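Local atomic coordinates of microbial collagenase (Bacillus anthracis, PDB entry 5SV5), a protein that probably degrades collagen as a metalloprotease, this sodium-bound, all-beta pre-peptidase C-terminal domain probably being a non-catalytic accessory module. Residues Gly18-Gly22 / Gly96-Tyr100; Met51-Leu55 / Ala65-Gln69. The contacts are given in a common frame with arbitrary orientation. Where two conformers were deposited one is given. Residues are numbered along the deposited sequence.

Interaction 1. Residues Gly18-Gly22 / Gly96-Tyr100; sequences GSLIG and GDGTY. With NA (sodium ion), chain B.
An antiparallel strand pair at one edge of the beta sheet joins the end of strand 14-20, outermost in the chain, to the start of strand 98-104, beside a bound sodium ion. Both backbones are extended, and the short strand axes come within 4.6 Å at 151°. Gly18 and Tyr100 form a hydrogen-bonded pair, Gly18 N to Tyr100 O and Tyr100 N to Gly18 O both 2.9 Å. Ser19 opposes Thr99 as a non-hydrogen-bonded pair, CA to CA 4.1 Å. Leu20 and Gly98 pair again: Leu20 N to Gly98 O is 2.8 Å, whereas Gly98 N to Leu20 O, 3.4 Å, is weak, at the last bridge of the two segments. Beyond them Asp97 OD1 (chi1 m) accepts a hydrogen bond from Gly22 N at 2.7 Å; Gly22 has positive phi. Tyr100 (chi1 p) lays its ring across to strand 14-20, with Gly18 CA over the face, a CH-pi contact 3.9 Å from the ring centroid. A CB on Gly18 would clash with Tyr100 OH, which hydrogen-bonds Asp27. Leu20 CG lies 4.0 Å from Tyr100 CE2. Ser19 O binds sodium at 2.3 Å, and two waters coordinate it at 2.4 Å each. Water 1 also accepts a hydrogen bond from Ser19 N at 2.9 Å. Asp24 and Asp27 also bind this ion, a cation site in which a strand-end carbonyl joins acidic side chains of the following loop and strand.

Interaction 2. Residues Met51-Leu55 / Ala65-Gln69; sequences MTWVL and AAYGQ
A beta hairpin brings strands 51-57 and 66-71 together, their touching parts running 164° apart, with a classic beta bulge where Ala65 and Ala66 both face Leu55. Both backbones are extended except at Ala65 (phi/psi -71/-34). Val54 and Tyr67 form a non-hydrogen-bonded antiparallel pair, CA to CA 4.3 Å, Leu55 and Ala66 a hydrogen-bonded one, CA to CA 5.3 Å; Trp53 lies across from Gly68. Three backbone hydrogen bonds set the register: Gly68 N to Trp53 O, 2.9 Å and nearly straight, Leu55 N to Ala66 O, 3.0 Å, and Ala65 N to Leu55 O, 2.8 Å, the last two more bent around the bulge. On one face Val54 CG1 meets Tyr67 CB at 4.1 Å. Leu55 (chi1 t, chi2 p) places CD2 4.2 Å from Ala66 CB on the opposite face and 4.2 Å from Ala65 CB, which points sideways. Trp53, chi1 p, carries its indole across to the partner strand, on the face of Leu55 and Ala66: CH2 is 4.1 Å from Ala66 CB, and NE1 donates to Ile75 O. Gly68 CA sits over the five-membered ring, 3.7 Å from its centroid in a CH-pi contact. Water 3 bridges the strands, 2.8 Å from Thr52 OG1 and donating to Gly68 O at 2.7 Å.

From the N terminus the chain first lays down 18-22, then passes through strands 26-33 and 37-45 before reaching 51-55. Interaction 2 closes a short hairpin loop between 51-55 and 65-69. Only after strands 74-81 and 84-92 does the chain return at 96-100 to close the long loop of interaction 1, which therefore encloses interaction 2 without crossing it. Interaction 1 joins the edge strand 14-20 to the C-terminal strand; interaction 2 pairs inner strands of the same sheet. Their centres lie about 17 Å apart, yet they touch through Met51, a selenomethionine at the start of 51-55 and clear of its partner 65-69, whose CE packs 3.9 Å from Leu20 CD1 and 4.0 Å from Tyr100 CB.

Interaction 1. Residues Gly18-Gly22 / Gly96-Tyr100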
ATOM      1  N   GLY A  18      -9.344   5.329  -0.343  1.00  9.21           N
ATOM      2  CA  GLY A  18      -9.969   4.024  -0.245  1.00  9.46           C
ATOM      3  C   GLY A  18     -10.597   3.853   1.127  1.00  9.51           C
ATOM      4  O   GLY A  18     -10.556   4.777   1.980  1.00  9.55           O
ATOM      5  N   SER A  19     -11.196   2.693   1.354  1.00  8.50           N
ATOM      6  CA  SER A  19     -11.759   2.402   2.649  1.00  8.90           C
ATOM      7  C   SER A  19     -11.564   0.941   2.977  1.00  8.46           C
ATOM      8  O   SER A  19     -11.426   0.089   2.086  1.00  9.40           O
ATOM      9  CB  SER A  19     -13.235   2.783   2.721  1.00 11.03           C
ATOM     10  OG  SER A  19     -13.996   1.970   1.867  1.00 12.61           O
ATOM     11  N   LEU A  20     -11.557   0.668   4.282  1.00  8.22           N
ATOM     12  CA  LEU A  20     -11.442  -0.684   4.828  1.00  8.58           C
ATOM     13  C   LEU A  20     -12.567  -0.816   5.852  1.00  8.66           C
ATOM     14  O   LEU A  20     -12.344  -0.772   7.063  1.00  9.75           O
ATOM     15  CB  LEU A  20     -10.061  -0.926   5.442  1.00  8.79           C
ATOM     16  CG  LEU A  20      -8.880  -0.806   4.465  1.00  8.86           C
ATOM     17  CD1 LEU A  20      -7.571  -0.817   5.235  1.00 10.39           C
ATOM     18  CD2 LEU A  20      -8.880  -1.902   3.415  1.00  9.71           C
ATOM     19  N   ILE A  21     -13.778  -1.005   5.354  0.70  9.21           N
ATOM     20  CA  ILE A  21     -14.974  -1.040   6.184  0.70  9.99           C
ATOM     21  C   ILE A  21     -15.501  -2.466   6.258  0.70  9.80           C
ATOM     22  O   ILE A  21     -15.616  -3.159   5.236  0.70 10.33           O
ATOM     23  CB  ILE A  21     -16.014  -0.042   5.620  0.70 11.30           C
ATOM     24  CG1 ILE A  21     -15.484   1.387   5.820  0.70 12.28           C
ATOM     25  CG2 ILE A  21     -17.383  -0.240   6.264  0.70 11.97           C
ATOM     26  CD1 ILE A  21     -16.214   2.436   5.011  0.70 13.56           C
ATOM     27  N   GLY A  22     -15.804  -2.914   7.471  1.00 10.63           N
ATOM     28  CA  GLY A  22     -16.366  -4.244   7.671  1.00 11.93           C
ATOM     29  C   GLY A  22     -15.410  -5.335   7.243  1.00 11.80           C
ATOM     30  O   GLY A  22     -14.233  -5.323   7.610  1.00 12.39           O
ATOM     31  N   GLY A  96     -11.403  -2.177  13.501  1.00 16.52           N
ATOM     32  CA  GLY A  96     -11.862  -0.839  13.153  1.00 14.88           C
ATOM     33  C   GLY A  96     -12.348  -0.684  11.719  1.00 12.61           C
ATOM     34  O   GLY A  96     -11.972  -1.449  10.845  1.00 14.07           O
ATOM     35  N   ASP A  97     -13.206   0.309  11.504  1.00 11.78           N
ATOM     36  CA  ASP A  97     -13.639   0.732  10.178  1.00 10.82           C
ATOM     37  C   ASP A  97     -13.006   2.094   9.904  1.00 10.13           C
ATOM     38  O   ASP A  97     -13.097   3.020  10.723  1.00 11.79           O
ATOM     39  CB  ASP A  97     -15.155   0.870  10.117  1.00 12.89           C
ATOM     40  CG  ASP A  97     -15.874  -0.465  10.150  1.00 15.84           C
ATOM     41  OD1 ASP A  97     -15.285  -1.487   9.758  1.00 15.42           O
ATOM     42  OD2 ASP A  97     -17.054  -0.477  10.550  1.00 21.43           O
ATOM     43  N   GLY A  98     -12.393   2.238   8.741  1.00  9.88           N
ATOM     44  CA  GLY A  98     -11.762   3.509   8.432  1.00 10.50           C
ATOM     45  C   GLY A  98     -11.556   3.715   6.961  1.00  8.81           C
ATOM     46  O   GLY A  98     -11.675   2.808   6.147  1.00 10.51           O
ATOM     47  N   THR A  99     -11.286   4.963   6.637  1.00 10.08           N
ATOM     48  CA  THR A  99     -10.924   5.414   5.312  1.00  8.94           C
ATOM     49  C   THR A  99      -9.445   5.781   5.296  1.00  7.71           C
ATOM     50  O   THR A  99      -8.836   6.012   6.360  1.00  8.42           O
ATOM     51  CB  THR A  99     -11.764   6.634   4.914  1.00 10.76           C
ATOM     52  OG1 THR A  99     -11.622   7.636   5.920  1.00 12.24           O
ATOM     53  CG2 THR A  99     -13.240   6.260   4.784  1.00 13.28           C
ATOM     54  N   TYR A 100      -8.871   5.870   4.101  1.00  7.28           N
ATOM     55  CA  TYR A 100      -7.468   6.236   3.990  1.00  7.14           C
ATOM     56  C   TYR A 100      -7.221   6.973   2.684  1.00  7.20           C
ATOM     57  O   TYR A 100      -8.030   6.902   1.746  1.00  8.18           O
ATOM     58  CB  TYR A 100      -6.549   4.993   4.111  1.00  7.52           C
ATOM     59  CG  TYR A 100      -6.666   4.009   2.965  1.00  7.46           C
ATOM     60  CD1 TYR A 100      -5.958   4.202   1.774  1.00  7.85           C
ATOM     61  CD2 TYR A 100      -7.525   2.923   3.034  1.00  7.74           C
ATOM     62  CE1 TYR A 100      -6.079   3.322   0.715  1.00  8.66           C
ATOM     63  CE2 TYR A 100      -7.646   2.027   1.978  1.00  8.52           C
ATOM     64  CZ  TYR A 100      -6.930   2.239   0.813  1.00  9.07           C
ATOM     65  OH  TYR A 100      -7.029   1.370  -0.252  1.00 10.95           O
TER
HETATM   66 NA    NA B1001     -11.415  -1.008   0.075  1.00 11.72          NA
HETATM   67  O   HOH W   1     -11.320   1.097  -1.054  1.00 19.00           O
HETATM   68  O   HOH W   2     -13.172  -1.012  -1.600  1.00 29.87           O

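Interaction 2. Residues Met51-Leu55 / Ala65-Gln69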
HETATM    1  N   MSE A  51      -4.170  -0.381  10.966  1.00  7.87           N
HETATM    2  CA  MSE A  51      -3.895  -0.656   9.545  1.00  7.70           C
HETATM    3  C   MSE A  51      -2.449  -0.349   9.222  1.00  7.54           C
HETATM    4  O   MSE A  51      -1.756   0.375   9.959  1.00  8.44           O
HETATM    5  CB  MSE A  51      -4.874   0.102   8.636  1.00  7.95           C
HETATM    6  CG  MSE A  51      -4.627   1.614   8.710  1.00  8.00           C
HETATM    7 SE   MSE A  51      -5.708   2.597   7.374  1.00  8.15          SE
HETATM    8  CE  MSE A  51      -4.826   1.832   5.799  1.00  8.96           C
ATOM      9  N   THR A  52      -1.996  -0.909   8.110  1.00  7.54           N
ATOM     10  CA  THR A  52      -0.641  -0.698   7.647  1.00  7.54           C
ATOM     11  C   THR A  52      -0.574  -1.002   6.154  1.00  7.16           C
ATOM     12  O   THR A  52      -1.604  -1.206   5.508  1.00  7.55           O
ATOM     13  CB  THR A  52       0.363  -1.529   8.476  1.00  9.25           C
ATOM     14  OG1 THR A  52       1.686  -1.080   8.198  1.00 10.80           O
ATOM     15  CG2 THR A  52       0.235  -3.010   8.217  1.00 11.18           C
ATOM     16  N   TRP A  53       0.635  -1.008   5.598  1.00  7.27           N
ATOM     17  CA  TRP A  53       0.813  -1.470   4.235  1.00  7.04           C
ATOM     18  C   TRP A  53       2.151  -2.189   4.105  1.00  6.91           C
ATOM     19  O   TRP A  53       3.096  -1.930   4.871  1.00  7.32           O
ATOM     20  CB  TRP A  53       0.692  -0.327   3.204  1.00  7.28           C
ATOM     21  CG  TRP A  53       1.720   0.766   3.286  1.00  6.77           C
ATOM     22  CD1 TRP A  53       1.549   1.987   3.856  1.00  7.16           C
ATOM     23  CD2 TRP A  53       3.059   0.748   2.765  1.00  6.54           C
ATOM     24  NE1 TRP A  53       2.698   2.742   3.734  1.00  7.17           N
ATOM     25  CE2 TRP A  53       3.646   1.996   3.073  1.00  6.65           C
ATOM     26  CE3 TRP A  53       3.822  -0.203   2.072  1.00  6.99           C
ATOM     27  CZ2 TRP A  53       4.968   2.311   2.718  1.00  7.14           C
ATOM     28  CZ3 TRP A  53       5.135   0.104   1.748  1.00  7.29           C
ATOM     29  CH2 TRP A  53       5.693   1.350   2.063  1.00  7.21           C
ATOM     30  N   VAL A  54       2.212  -3.107   3.142  1.00  7.09           N
ATOM     31  CA  VAL A  54       3.446  -3.789   2.773  1.00  7.27           C
ATOM     32  C   VAL A  54       3.541  -3.811   1.243  1.00  7.00           C
ATOM     33  O   VAL A  54       2.523  -3.799   0.542  1.00  7.72           O
ATOM     34  CB  VAL A  54       3.562  -5.215   3.352  1.00  8.56           C
ATOM     35  CG1 VAL A  54       3.575  -5.205   4.860  1.00 10.49           C
ATOM     36  CG2 VAL A  54       2.495  -6.162   2.815  1.00  9.51           C
ATOM     37  N   LEU A  55       4.768  -3.860   0.739  1.00  7.37           N
ATOM     38  CA  LEU A  55       5.045  -3.803  -0.690  1.00  7.19           C
ATOM     39  C   LEU A  55       5.930  -4.959  -1.109  1.00  7.33           C
ATOM     40  O   LEU A  55       6.945  -5.224  -0.446  1.00  8.25           O
ATOM     41  CB  LEU A  55       5.770  -2.491  -1.008  1.00  7.38           C
ATOM     42  CG  LEU A  55       6.098  -2.221  -2.477  1.00  7.74           C
ATOM     43  CD1 LEU A  55       4.853  -1.832  -3.250  1.00  8.23           C
ATOM     44  CD2 LEU A  55       7.166  -1.139  -2.591  1.00  8.65           C
ATOM     45  N   ALA A  65       9.721  -5.549  -0.195  1.00  9.38           N
ATOM     46  CA  ALA A  65      10.539  -4.509  -0.792  1.00  9.82           C
ATOM     47  C   ALA A  65      10.558  -3.267   0.107  1.00  9.92           C
ATOM     48  O   ALA A  65      11.559  -2.565   0.157  1.00 12.13           O
ATOM     49  CB  ALA A  65      10.018  -4.165  -2.169  1.00 10.55           C
ATOM     50  N   ALA A  66       9.440  -3.014   0.789  1.00  8.89           N
ATOM     51  CA  ALA A  66       9.301  -1.913   1.739  1.00  8.82           C
ATOM     52  C   ALA A  66       8.061  -2.198   2.577  1.00  7.90           C
ATOM     53  O   ALA A  66       7.222  -3.031   2.194  1.00  7.95           O
ATOM     54  CB  ALA A  66       9.166  -0.580   1.021  1.00  9.58           C
ATOM     55  N   TYR A  67       7.926  -1.490   3.688  1.00  8.12           N
ATOM     56  CA  TYR A  67       6.713  -1.579   4.492  1.00  8.15           C
ATOM     57  C   TYR A  67       6.472  -0.244   5.149  1.00  7.56           C
ATOM     58  O   TYR A  67       7.394   0.562   5.345  1.00  8.86           O
ATOM     59  CB  TYR A  67       6.792  -2.711   5.524  1.00 10.37           C
ATOM     60  CG  TYR A  67       7.994  -2.659   6.398  1.00 14.22           C
ATOM     61  CD1 TYR A  67       8.001  -1.877   7.539  1.00 17.22           C
ATOM     62  CD2 TYR A  67       9.138  -3.387   6.082  1.00 18.07           C
ATOM     63  CE1 TYR A  67       9.113  -1.824   8.358  1.00 21.73           C
ATOM     64  CE2 TYR A  67      10.254  -3.357   6.899  1.00 22.07           C
ATOM     65  CZ  TYR A  67      10.239  -2.562   8.026  1.00 24.19           C
ATOM     66  OH  TYR A  67      11.346  -2.523   8.831  1.00 30.67           O
ATOM     67  N   GLY A  68       5.218   0.015   5.492  1.00  7.62           N
ATOM     68  CA  GLY A  68       4.885   1.260   6.134  1.00  7.85           C
ATOM     69  C   GLY A  68       5.252   1.315   7.596  1.00  8.31           C
ATOM     70  O   GLY A  68       5.154   0.318   8.319  1.00 11.31           O
ATOM     71  N   GLN A  69       5.699   2.479   8.041  0.50  7.71           N
ATOM     72  CA  GLN A  69       5.925   2.702   9.460  0.50  7.90           C
ATOM     73  C   GLN A  69       5.035   3.849   9.883  0.50  7.29           C
ATOM     74  O   GLN A  69       5.032   4.922   9.265  0.50  7.62           O
ATOM     75  CB  GLN A  69       7.386   3.002   9.738  0.50  9.16           C
ATOM     76  CG  GLN A  69       7.688   3.376  11.168  0.50 10.59           C
ATOM     77  CD  GLN A  69       9.136   3.751  11.334  0.50 12.46           C
ATOM     78  OE1 GLN A  69      10.021   2.956  11.033  0.50 14.78           O
ATOM     79  NE2 GLN A  69       9.391   4.979  11.763  0.50 14.54           N
TER
HETATM   80  O   HOH W   3       4.202  -2.225   8.230  1.00 22.36           O